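Local coordinates for protein L-threonine dehydrogenase (Flavobacterium frigidimaris, PDB 2YY7) that probably oxidises L-threonine at its 3-hydroxyl group with NAD as coenzyme, as a UDP-galactose 4-epimerase-like member of the short-chain dehydrogenase/reductase superfamily, at residues Ile32-Lys38 / Pro48-Asn53; Glu208-Pro212 / Ala276-Ser282; Asp221-Ile226 / Trp292-His296. All coordinates share one frame. Residue numbers count along the deposited sequence, not the author numbering.

Interaction 1 lies at the adenosine end of the bound NAD and touches it directly, whereas the other two tie later parts of the chain back to the nucleotide-binding fold. The centres of interactions 1 and 2 are 34 Å apart, on opposite sides of the chain's centre, yet both reach the same sheet. In interaction 2 the Trp-279 side chain is about 7 Å from NAD, in interaction 3 that of Ala-222 about 11 Å. Strand 211-215 runs into helix 216-228, and the segments of interactions 2 and 3 alternate along the chain; their centres are 23 Å apart and their nearest atoms about 11 Å. For interactions 1 and 3 these distances are 26 and about 13 Å.

Interaction 1 of 3, residues Ile32-Lys38 / Pro48-Asn53; sequences IASDIRK and PFEVVN. With NAD (nicotinamide-adenine-dinucleotide), chain E.
Strands 32-35 and 49-51 run parallel, their axes 4.6 Å apart at 25°. Pro-48, lacking an amide proton, joins through O, accepting from Ala-33 N (2.9 Å); its CB meets Ile-32 CD1 at 3.5 Å. Phe-49 pairs with Ala-33; its t rotamer lays the ring beside small Ala-33 (CB to Phe-49 CD1, 4.0 Å) and against Lys-38 (CG to Phe-49 CE2, 3.3 Å). The Glu-50 backbone bonds twice, N to Ala-33 O (2.8 Å) and O to Asp-35 N (3.3 Å). Val-51 pairs with Asp-35, and Val-52 N reaches Asp-35 O (2.9 Å). Asn-53 OD1 accepts from NAD N6A (3.1 Å) and from Leu-55 N. Asp-35 OD1 and OD2 accept from NAD O2B and O3B, both 2.7 Å; OD1 also accepts from Arg-37 N (2.9 Å), an Asx turn; Arg-37 NE donates to NAD O2B (2.7 Å). An acidic residue ending strand 31-35, second in the fold after strand 5-8, and hydrogen-bonding both adenosine-ribose hydroxyls is the NAD-binding signature of the Rossmann fold.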
# COMPACT_ATOMS: atom_id res chain seq x y z
N ILE A 32 21.16 12.08 -19.20
CA ILE A 32 22.20 11.35 -18.49
C ILE A 32 21.68 9.97 -18.12
O ILE A 32 20.65 9.84 -17.46
CB ILE A 32 22.60 12.08 -17.18
CG1 ILE A 32 22.87 13.56 -17.45
CG2 ILE A 32 23.83 11.40 -16.57
CD1 ILE A 32 24.00 13.84 -18.41
N ALA A 33 22.39 8.93 -18.55
CA ALA A 33 22.00 7.55 -18.24
C ALA A 33 22.76 7.10 -17.00
O ALA A 33 23.96 7.34 -16.89
CB ALA A 33 22.31 6.63 -19.42
N SER A 34 22.06 6.44 -16.08
CA SER A 34 22.70 5.96 -14.85
C SER A 34 22.13 4.59 -14.51
O SER A 34 20.97 4.29 -14.78
CB SER A 34 22.47 6.93 -13.69
OG SER A 34 21.10 7.02 -13.34
N ASP A 35 22.97 3.76 -13.90
CA ASP A 35 22.58 2.41 -13.54
C ASP A 35 23.63 1.86 -12.58
O ASP A 35 24.74 2.40 -12.51
CB ASP A 35 22.51 1.55 -14.81
CG ASP A 35 21.67 0.31 -14.62
OD1 ASP A 35 22.15 -0.64 -13.95
OD2 ASP A 35 20.53 0.28 -15.14
N ILE A 36 23.30 0.81 -11.84
CA ILE A 36 24.27 0.25 -10.92
C ILE A 36 25.21 -0.68 -11.69
O ILE A 36 26.32 -0.96 -11.25
CB ILE A 36 23.58 -0.51 -9.75
CG1 ILE A 36 24.62 -0.86 -8.68
CG2 ILE A 36 22.90 -1.77 -10.26
CD1 ILE A 36 24.04 -1.17 -7.33
N ARG A 37 24.75 -1.13 -12.85
CA ARG A 37 25.54 -1.99 -13.72
C ARG A 37 26.09 -1.14 -14.86
O ARG A 37 25.35 -0.36 -15.46
CB ARG A 37 24.68 -3.11 -14.32
CG ARG A 37 24.14 -4.12 -13.33
CD ARG A 37 23.33 -5.16 -14.06
NE ARG A 37 22.23 -4.54 -14.81
CZ ARG A 37 21.58 -5.13 -15.81
NH1 ARG A 37 21.91 -6.35 -16.19
NH2 ARG A 37 20.59 -4.49 -16.42
N LYS A 38 27.37 -1.30 -15.17
CA LYS A 38 27.99 -0.54 -16.24
C LYS A 38 28.56 -1.52 -17.27
O LYS A 38 29.70 -1.98 -17.14
CB LYS A 38 29.09 0.36 -15.68
CG LYS A 38 29.70 1.36 -16.67
CD LYS A 38 30.78 0.73 -17.53
CE LYS A 38 31.42 1.76 -18.47
NZ LYS A 38 32.08 2.88 -17.73
N PRO A 48 26.38 10.45 -22.15
CA PRO A 48 26.81 10.57 -20.75
C PRO A 48 26.25 9.45 -19.88
O PRO A 48 25.03 9.27 -19.81
CB PRO A 48 26.28 11.94 -20.34
CG PRO A 48 26.31 12.71 -21.62
CD PRO A 48 25.75 11.71 -22.60
N PHE A 49 27.13 8.70 -19.23
CA PHE A 49 26.71 7.61 -18.36
C PHE A 49 27.33 7.75 -16.98
O PHE A 49 28.50 8.13 -16.84
CB PHE A 49 27.13 6.26 -18.95
CG PHE A 49 26.72 5.08 -18.10
CD1 PHE A 49 25.44 4.54 -18.22
CD2 PHE A 49 27.59 4.55 -17.16
CE1 PHE A 49 25.04 3.48 -17.40
CE2 PHE A 49 27.20 3.49 -16.33
CZ PHE A 49 25.92 2.96 -16.45
N GLU A 50 26.55 7.44 -15.95
CA GLU A 50 27.01 7.53 -14.57
C GLU A 50 26.60 6.30 -13.78
O GLU A 50 25.43 5.89 -13.81
CB GLU A 50 26.41 8.76 -13.88
CG GLU A 50 26.84 10.09 -14.47
CD GLU A 50 28.16 10.57 -13.90
OE1 GLU A 50 28.92 9.74 -13.36
OE2 GLU A 50 28.44 11.78 -14.00
N VAL A 51 27.55 5.70 -13.06
CA VAL A 51 27.23 4.55 -12.23
C VAL A 51 26.53 5.13 -11.01
O VAL A 51 26.96 6.16 -10.48
CB VAL A 51 28.50 3.81 -11.76
CG1 VAL A 51 28.12 2.72 -10.76
CG2 VAL A 51 29.22 3.19 -12.96
N VAL A 52 25.46 4.49 -10.56
CA VAL A 52 24.76 4.98 -9.38
C VAL A 52 23.97 3.87 -8.72
O VAL A 52 23.54 2.93 -9.37
CB VAL A 52 23.78 6.14 -9.73
CG1 VAL A 52 22.56 5.59 -10.48
CG2 VAL A 52 23.33 6.85 -8.46
N ASN A 53 23.81 3.98 -7.41
CA ASN A 53 23.02 3.01 -6.67
C ASN A 53 21.82 3.82 -6.18
O ASN A 53 21.96 4.65 -5.29
CB ASN A 53 23.77 2.44 -5.47
CG ASN A 53 22.99 1.34 -4.78
OD1 ASN A 53 21.76 1.35 -4.78
ND2 ASN A 53 23.70 0.38 -4.18
PA NAD E . 14.82 -4.05 -15.88
O1A NAD E . 15.00 -4.54 -17.27
O2A NAD E . 14.94 -5.09 -14.81
O5B NAD E . 15.74 -2.79 -15.60
C5B NAD E . 16.03 -2.37 -14.30
C4B NAD E . 17.35 -1.63 -14.31
O4B NAD E . 17.53 -1.05 -13.01
C3B NAD E . 18.54 -2.57 -14.59
O3B NAD E . 19.36 -2.07 -15.67
C2B NAD E . 19.25 -2.65 -13.24
O2B NAD E . 20.65 -2.83 -13.37
C1B NAD E . 18.88 -1.29 -12.62
N9A NAD E . 19.05 -1.27 -11.16
C8A NAD E . 18.70 -2.28 -10.26
N7A NAD E . 19.04 -1.89 -9.03
C5A NAD E . 19.58 -0.65 -9.14
C6A NAD E . 20.13 0.19 -8.18
N6A NAD E . 20.24 -0.20 -6.93
N1A NAD E . 20.64 1.40 -8.58
C2A NAD E . 20.62 1.79 -9.91
N3A NAD E . 20.10 0.95 -10.88
C4A NAD E . 19.60 -0.26 -10.47
O3 NAD E . 13.34 -3.47 -15.71
PN NAD E . 12.40 -2.71 -16.80
O1N NAD E . 13.17 -1.70 -17.61
O2N NAD E . 11.56 -3.77 -17.42
O5D NAD E . 11.41 -1.88 -15.81
C5D NAD E . 11.70 -0.52 -15.45
C4D NAD E . 10.53 0.02 -14.58
O4D NAD E . 9.30 -0.18 -15.26
C3D NAD E . 10.37 -0.71 -13.25
O3D NAD E . 9.90 0.23 -12.28
C2D NAD E . 9.25 -1.69 -13.51
O2D NAD E . 8.68 -2.06 -12.28
C1D NAD E . 8.34 -0.90 -14.45
N1N NAD E . 7.49 -1.82 -15.24
C2N NAD E . 8.06 -2.63 -16.20
C3N NAD E . 7.25 -3.49 -16.93
C7N NAD E . 7.82 -4.30 -18.06
O7N NAD E . 6.93 -5.18 -18.66
N7N NAD E . 9.10 -4.21 -18.44
C4N NAD E . 5.87 -3.56 -16.67
C5N NAD E . 5.30 -2.72 -15.70
C6N NAD E . 6.12 -1.87 -14.98

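Interaction 2 of 3, residues Glu208-Pro212 / Ala276-Ser282; sequences ETKMP and ADSWPAS
This is a largely buried contact of van der Waals and CH...O type, without a hydrogen bond across it, between the start of strand 211-215 in the main sheet and the irregular link that joins helix 272-276 to helix 286-292. Ala-276 to Trp-279 form a type I turn, closed by Trp-279 N to Ala-276 O at 3.0 Å; beyond it the chain is extended through Trp-279 and Pro-280 and comes alongside the strand, with CA atoms 4.3 Å apart at Met-211 and Ala-281 and 5.0 Å apart at Pro-212 and Ser-282. Thr-209 turns its methyl to the turn, CG2 lying 3.9 Å from Ala-276 CB, while its hydroxyl bonds to Ser-206. The CA-to-CB bond of Met-211 points away, but an m, t, p side chain brings its flexible thioether round to the turn, where CE rests 3.8 Å from Ala-276 CB and 3.3 Å from Trp-279 CE3. In epimerase-like short-chain dehydrogenases the C-terminal part of the chain helps to enclose the active-site cleft; consistent with this, the Trp-279 side chain lies about 7 Å from NAD and about 3 Å from a bound glycerol. Further along, Ala-281 suits the close approach because it is small: its CA makes a CH...O contact with Lys-210 O (3.4 Å), and its CB meets the aliphatic Lys-210 CD at 3.8 Å. Pro-212 N lies 3.2 Å from Ala-281 O but has no proton to give, and that carbonyl accepts from Ser-246 OG instead. Pro-212 CD meets Pro-280 O at 3.4 Å.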
# COMPACT_ATOMS: atom_id res chain seq x y z
N GLU A 208 -4.30 -20.24 -22.30
CA GLU A 208 -5.36 -19.23 -22.33
C GLU A 208 -5.22 -18.12 -21.29
O GLU A 208 -6.20 -17.48 -20.93
CB GLU A 208 -6.73 -19.90 -22.17
CG GLU A 208 -6.98 -21.05 -23.14
CD GLU A 208 -6.65 -20.70 -24.58
OE1 GLU A 208 -7.23 -19.73 -25.11
OE2 GLU A 208 -5.81 -21.41 -25.19
N THR A 209 -4.00 -17.89 -20.81
CA THR A 209 -3.74 -16.84 -19.82
C THR A 209 -3.76 -15.48 -20.51
O THR A 209 -2.73 -15.02 -21.02
CB THR A 209 -2.38 -17.07 -19.14
OG1 THR A 209 -2.35 -18.37 -18.54
CG2 THR A 209 -2.13 -16.03 -18.05
N LYS A 210 -4.93 -14.86 -20.55
CA LYS A 210 -5.10 -13.56 -21.19
C LYS A 210 -4.55 -12.44 -20.32
O LYS A 210 -4.88 -12.34 -19.14
CB LYS A 210 -6.58 -13.32 -21.49
CG LYS A 210 -6.89 -12.07 -22.28
CD LYS A 210 -8.39 -11.97 -22.51
CE LYS A 210 -8.77 -10.67 -23.19
NZ LYS A 210 -8.04 -10.51 -24.47
N MET A 211 -3.69 -11.60 -20.90
CA MET A 211 -3.09 -10.51 -20.14
C MET A 211 -2.98 -9.22 -20.94
O MET A 211 -3.03 -9.24 -22.18
CB MET A 211 -1.68 -10.89 -19.69
CG MET A 211 -1.60 -12.17 -18.86
SD MET A 211 0.12 -12.55 -18.44
CE MET A 211 0.28 -11.63 -16.92
N PRO A 212 -2.85 -8.08 -20.24
CA PRO A 212 -2.72 -6.76 -20.87
C PRO A 212 -1.26 -6.62 -21.29
O PRO A 212 -0.35 -6.80 -20.47
CB PRO A 212 -3.06 -5.79 -19.74
CG PRO A 212 -3.85 -6.63 -18.77
CD PRO A 212 -3.12 -7.94 -18.81
N ALA A 276 0.24 -14.31 -12.57
CA ALA A 276 -0.62 -13.96 -13.69
C ALA A 276 -2.10 -14.14 -13.36
O ALA A 276 -2.93 -13.30 -13.73
CB ALA A 276 -0.25 -14.79 -14.91
N ASP A 277 -2.45 -15.23 -12.69
CA ASP A 277 -3.84 -15.48 -12.34
C ASP A 277 -4.41 -14.44 -11.38
O ASP A 277 -5.62 -14.31 -11.26
CB ASP A 277 -4.02 -16.88 -11.74
CG ASP A 277 -3.77 -18.00 -12.75
OD1 ASP A 277 -4.02 -17.79 -13.96
OD2 ASP A 277 -3.33 -19.09 -12.34
N SER A 278 -3.54 -13.69 -10.70
CA SER A 278 -4.02 -12.67 -9.78
C SER A 278 -4.17 -11.31 -10.47
O SER A 278 -4.59 -10.33 -9.84
CB SER A 278 -3.08 -12.53 -8.58
OG SER A 278 -1.92 -11.79 -8.92
N TRP A 279 -3.84 -11.24 -11.76
CA TRP A 279 -3.95 -9.99 -12.51
C TRP A 279 -5.11 -9.99 -13.50
O TRP A 279 -5.62 -11.05 -13.88
CB TRP A 279 -2.67 -9.71 -13.31
CG TRP A 279 -1.44 -9.51 -12.51
CD1 TRP A 279 -1.34 -9.32 -11.16
CD2 TRP A 279 -0.10 -9.44 -13.03
NE1 TRP A 279 -0.03 -9.14 -10.80
CE2 TRP A 279 0.75 -9.21 -11.93
CE3 TRP A 279 0.45 -9.55 -14.31
CZ2 TRP A 279 2.14 -9.08 -12.08
CZ3 TRP A 279 1.83 -9.43 -14.46
CH2 TRP A 279 2.66 -9.19 -13.34
N PRO A 280 -5.54 -8.79 -13.94
CA PRO A 280 -6.64 -8.61 -14.89
C PRO A 280 -6.24 -9.14 -16.27
O PRO A 280 -5.07 -9.42 -16.52
CB PRO A 280 -6.84 -7.10 -14.92
CG PRO A 280 -6.37 -6.67 -13.56
CD PRO A 280 -5.13 -7.50 -13.37
N ALA A 281 -7.23 -9.27 -17.16
CA ALA A 281 -6.97 -9.75 -18.51
C ALA A 281 -6.83 -8.57 -19.47
O ALA A 281 -6.02 -8.61 -20.40
CB ALA A 281 -8.12 -10.67 -18.97
N SER A 282 -7.62 -7.52 -19.23
CA SER A 282 -7.60 -6.32 -20.07
C SER A 282 -7.82 -5.07 -19.20
O SER A 282 -8.47 -5.15 -18.15
CB SER A 282 -8.69 -6.40 -21.14
OG SER A 282 -9.97 -6.48 -20.54

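Interaction 3 of 3, residues Asp221-Ile226 / Trp292-His296; sequences DATINI and WDWKH
Helix 216-228 packs against strand 164-174 of the Rossmann sheet, and two indoles of residues 292-296, where helix 286-292 joins the link to helix 300-311, are laid on it by CH-pi contacts. The bumps are Ala-222 and Ile-226, one helical turn apart, with Ile-226 N bonded to Ala-222 O (3.0 Å); the CA atoms of Ala-222 and Trp-294 are 6.7 Å apart, those of Ile-226 and Trp-292 6.5 Å. The chain leaves its helix at Asp-293, whose positive phi (61°) turns it so that both tryptophans can reach the helix. Trp-292, with chi1 p, lies flat on Ile-226: Ile-226 CB sits 3.8 Å from the centroid of the Trp-292 six-membered ring, 3° off the normal. Ala-222, too small to hold the rings away, fills the hollow between them, its CB 4.2 Å from Trp-292 CH2. Trp-294, with chi1 t, hydrogen-bonds through NE1 to Ala-243 O and offers a face to the same methyl, Ala-222 CB lying 3.5 Å from Trp-294 CZ3.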
# COMPACT_ATOMS: atom_id res chain seq x y z
N ASP A 221 6.45 6.05 -25.97
CA ASP A 221 5.70 7.23 -26.39
C ASP A 221 4.82 7.70 -25.23
O ASP A 221 4.72 8.90 -24.97
CB ASP A 221 4.83 6.90 -27.61
CG ASP A 221 5.64 6.82 -28.90
OD1 ASP A 221 5.12 6.31 -29.91
OD2 ASP A 221 6.81 7.27 -28.89
N ALA A 222 4.20 6.76 -24.53
CA ALA A 222 3.35 7.07 -23.40
C ALA A 222 4.14 7.81 -22.33
O ALA A 222 3.71 8.85 -21.83
CB ALA A 222 2.75 5.79 -22.82
N THR A 223 5.30 7.25 -21.99
CA THR A 223 6.17 7.83 -20.98
C THR A 223 6.56 9.26 -21.31
O THR A 223 6.45 10.16 -20.47
CB THR A 223 7.45 6.99 -20.82
OG1 THR A 223 7.10 5.64 -20.47
CG2 THR A 223 8.35 7.57 -19.72
N ILE A 224 7.03 9.48 -22.53
CA ILE A 224 7.45 10.80 -22.96
C ILE A 224 6.28 11.79 -23.06
O ILE A 224 6.40 12.94 -22.65
CB ILE A 224 8.16 10.73 -24.33
CG1 ILE A 224 9.44 9.89 -24.19
CG2 ILE A 224 8.47 12.13 -24.85
CD1 ILE A 224 10.17 9.68 -25.49
N ASN A 225 5.16 11.34 -23.61
CA ASN A 225 4.01 12.21 -23.76
C ASN A 225 3.38 12.68 -22.45
O ASN A 225 3.02 13.85 -22.34
CB ASN A 225 2.95 11.55 -24.65
CG ASN A 225 3.38 11.47 -26.10
OD1 ASN A 225 4.26 12.22 -26.53
ND2 ASN A 225 2.76 10.58 -26.87
N ILE A 226 3.26 11.80 -21.47
CA ILE A 226 2.67 12.23 -20.20
C ILE A 226 3.60 13.22 -19.50
O ILE A 226 3.16 14.13 -18.81
CB ILE A 226 2.39 11.03 -19.25
CG1 ILE A 226 1.60 11.52 -18.03
CG2 ILE A 226 3.69 10.38 -18.81
CD1 ILE A 226 1.09 10.42 -17.11
N TRP A 292 -4.58 13.28 -21.27
CA TRP A 292 -3.43 13.72 -22.04
C TRP A 292 -3.30 13.13 -23.44
O TRP A 292 -2.20 13.05 -23.99
CB TRP A 292 -2.13 13.50 -21.24
CG TRP A 292 -2.01 12.18 -20.55
CD1 TRP A 292 -2.53 11.84 -19.33
CD2 TRP A 292 -1.28 11.03 -21.01
NE1 TRP A 292 -2.17 10.56 -19.00
CE2 TRP A 292 -1.40 10.04 -20.01
CE3 TRP A 292 -0.54 10.75 -22.16
CZ2 TRP A 292 -0.80 8.78 -20.13
CZ3 TRP A 292 0.06 9.50 -22.28
CH2 TRP A 292 -0.08 8.53 -21.27
N ASP A 293 -4.43 12.71 -24.00
CA ASP A 293 -4.47 12.17 -25.36
C ASP A 293 -3.67 10.91 -25.63
O ASP A 293 -3.08 10.77 -26.70
CB ASP A 293 -4.05 13.24 -26.36
CG ASP A 293 -5.07 14.35 -26.48
OD1 ASP A 293 -6.24 14.05 -26.80
OD2 ASP A 293 -4.70 15.52 -26.25
N TRP A 294 -3.64 9.98 -24.68
CA TRP A 294 -2.91 8.74 -24.91
C TRP A 294 -3.58 7.95 -26.03
O TRP A 294 -4.80 7.88 -26.11
CB TRP A 294 -2.90 7.87 -23.65
CG TRP A 294 -2.51 6.44 -23.92
CD1 TRP A 294 -3.22 5.32 -23.60
CD2 TRP A 294 -1.32 5.98 -24.59
NE1 TRP A 294 -2.55 4.19 -24.02
CE2 TRP A 294 -1.39 4.57 -24.63
CE3 TRP A 294 -0.22 6.62 -25.16
CZ2 TRP A 294 -0.38 3.79 -25.22
CZ3 TRP A 294 0.78 5.84 -25.74
CH2 TRP A 294 0.69 4.44 -25.77
N LYS A 295 -2.76 7.36 -26.90
CA LYS A 295 -3.23 6.53 -28.00
C LYS A 295 -2.13 5.56 -28.41
O LYS A 295 -1.01 5.97 -28.70
CB LYS A 295 -3.65 7.40 -29.20
CG LYS A 295 -2.85 8.69 -29.42
CD LYS A 295 -1.38 8.45 -29.77
CE LYS A 295 -0.47 8.79 -28.59
NZ LYS A 295 0.97 8.56 -28.91
N HIS A 296 -2.44 4.26 -28.41
CA HIS A 296 -1.46 3.25 -28.79
C HIS A 296 -1.45 3.08 -30.30
O HIS A 296 -2.44 3.37 -30.97
CB HIS A 296 -1.76 1.92 -28.10
CG HIS A 296 -3.03 1.26 -28.56
ND1 HIS A 296 -3.05 0.25 -29.49
CD2 HIS A 296 -4.32 1.47 -28.20
CE1 HIS A 296 -4.30 -0.15 -29.68
NE2 HIS A 296 -5.09 0.58 -28.91